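Local coordinates for chorismate synthase (Aquifex aeolicus, PDB 1Q1L) that catalyses the anti-1,4-elimination of phosphate and a hydrogen from 5-enolpyruvylshikimate-3-phosphate, giving chorismate, with reduced FMN as cofactor, at the interface of chains A and B. Residues are numbered along the deposited sequence; one frame, centred on the assembly and turned at random. Chains: chain A/B, Chorismate synthase.

The interface of chains A and B. Residues chain A 171-172, 216, 227; chain B 278-281.
A:Gln172 lays its carboxamide across the carbonyl oxygen of B:Arg279, in a two-fold symmetric interface of the chorismate synthase homotetramer, whose subunits have the beta-alpha-beta sandwich fold. The glutamine bends at chi2 (-63°), turning a face of its flat carboxamide to the carbonyl that ends the 3-10 helix 274-279 of chain B. Amide nitrogen NE2 comes within 2.6 Å of B:Arg279 O, but the oxygen lies above the amide plane and the in-plane N-H groups miss it, so the pair is no hydrogen bond; CG of A:Gln172 also lies near B:Arg279 O, at 3.3 Å. B:Arg279, which buries most surface here, has a long aliphatic stem suited to lying beside main chain: CB and CG each lie 3.9 Å from A:Gly171 O, while a bend at chi3 (-86°) takes the guanidinium away from the glutamine. A:Gly171 has backbone angles open mainly to glycine, and a beta carbon would run into A:Tyr216 and A:Leu227. Its carbonyl O binds a water at 2.8 Å that also reaches B:Ala278 O, bridging two acceptors. Behind the contact, A:Tyr216 on helix 210-221 is long enough to bring its phenol OH to A:Gln172 N, accepting a nearly straight hydrogen bond (2.9 Å) that steadies the loop. Alongside, A:Leu227 and B:Phe281 form an antiparallel beta bridge; their apolar side chains pack beside the polar contact, methyl CD1 of A:Leu227 meeting ring carbon CD1 of B:Phe281 at 3.9 Å, tilted off the ring plane.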
loop_
_atom_site.group_PDB
_atom_site.type_symbol
_atom_site.label_atom_id
_atom_site.label_comp_id
_atom_site.label_asym_id
_atom_site.label_seq_id
_atom_site.Cartn_x
_atom_site.Cartn_y
_atom_site.Cartn_z
ATOM N N GLY A 171 -38.094 1.317 1.797
ATOM C CA GLY A 171 -39.011 0.195 1.844
ATOM C C GLY A 171 -39.548 -0.020 0.445
ATOM O O GLY A 171 -38.810 0.130 -0.529
ATOM N N GLN A 172 -40.829 -0.359 0.332
ATOM C CA GLN A 172 -41.434 -0.583 -0.976
ATOM C C GLN A 172 -41.863 0.719 -1.643
ATOM O O GLN A 172 -42.189 0.737 -2.831
ATOM C CB GLN A 172 -42.640 -1.517 -0.851
ATOM C CG GLN A 172 -42.292 -2.996 -0.687
ATOM C CD GLN A 172 -41.549 -3.565 -1.889
ATOM O OE1 GLN A 172 -41.679 -3.064 -3.010
ATOM N NE2 GLN A 172 -40.781 -4.629 -1.665
ATOM N N TYR A 216 -46.377 5.762 5.614
ATOM C CA TYR A 216 -45.991 4.409 5.234
ATOM C C TYR A 216 -45.050 3.822 6.277
ATOM O O TYR A 216 -45.216 2.683 6.713
ATOM C CB TYR A 216 -45.286 4.424 3.877
ATOM C CG TYR A 216 -44.611 3.116 3.526
ATOM C CD1 TYR A 216 -45.356 2.006 3.129
ATOM C CD2 TYR A 216 -43.223 2.988 3.590
ATOM C CE1 TYR A 216 -44.735 0.800 2.801
ATOM C CE2 TYR A 216 -42.592 1.788 3.265
ATOM C CZ TYR A 216 -43.352 0.701 2.870
ATOM O OH TYR A 216 -42.732 -0.479 2.527
ATOM N N LEU A 227 -36.934 -1.090 7.815
ATOM C CA LEU A 227 -36.893 -0.741 6.400
ATOM C C LEU A 227 -35.506 -0.461 5.835
ATOM O O LEU A 227 -34.609 0.003 6.534
ATOM C CB LEU A 227 -37.784 0.481 6.161
ATOM C CG LEU A 227 -39.151 0.312 5.486
ATOM C CD1 LEU A 227 -39.672 -1.105 5.620
ATOM C CD2 LEU A 227 -40.113 1.322 6.101
ATOM N N ALA B 278 -33.098 -4.057 -0.363
ATOM C CA ALA B 278 -33.373 -2.688 0.054
ATOM C C ALA B 278 -34.863 -2.355 -0.014
ATOM O O ALA B 278 -35.313 -1.371 0.574
ATOM C CB ALA B 278 -32.586 -1.715 -0.820
ATOM N N ARG B 279 -35.625 -3.175 -0.728
ATOM C CA ARG B 279 -37.054 -2.929 -0.864
ATOM C C ARG B 279 -37.926 -3.797 0.042
ATOM O O ARG B 279 -39.135 -3.601 0.108
ATOM C CB ARG B 279 -37.470 -3.114 -2.330
ATOM C CG ARG B 279 -36.959 -2.013 -3.259
ATOM C CD ARG B 279 -37.484 -2.176 -4.681
ATOM N NE ARG B 279 -36.667 -3.063 -5.510
ATOM C CZ ARG B 279 -35.503 -2.719 -6.060
ATOM N NH1 ARG B 279 -35.006 -1.499 -5.873
ATOM N NH2 ARG B 279 -34.842 -3.591 -6.813
ATOM N N ARG B 280 -37.312 -4.737 0.757
ATOM C CA ARG B 280 -38.062 -5.637 1.628
ATOM C C ARG B 280 -38.073 -5.243 3.100
ATOM O O ARG B 280 -37.378 -4.319 3.519
ATOM C CB ARG B 280 -37.507 -7.058 1.522
ATOM C CG ARG B 280 -37.603 -7.698 0.147
ATOM C CD ARG B 280 -37.173 -9.156 0.233
ATOM N NE ARG B 280 -37.273 -9.862 -1.041
ATOM C CZ ARG B 280 -37.030 -11.162 -1.189
ATOM N NH1 ARG B 280 -36.672 -11.897 -0.142
ATOM N NH2 ARG B 280 -37.139 -11.726 -2.385
ATOM N N PHE B 281 -38.881 -5.959 3.879
ATOM C CA PHE B 281 -38.976 -5.730 5.317
ATOM C C PHE B 281 -37.761 -6.409 5.949
ATOM O O PHE B 281 -37.215 -7.358 5.383
ATOM C CB PHE B 281 -40.248 -6.371 5.888
ATOM C CG PHE B 281 -41.523 -5.692 5.472
ATOM C CD1 PHE B 281 -41.784 -4.379 5.847
ATOM C CD2 PHE B 281 -42.478 -6.376 4.728
ATOM C CE1 PHE B 281 -42.980 -3.753 5.487
ATOM C CE2 PHE B 281 -43.681 -5.762 4.360
ATOM C CZ PHE B 281 -43.930 -4.447 4.743
HETATM O O HOH W 1 -36.184 1.042 -0.839
#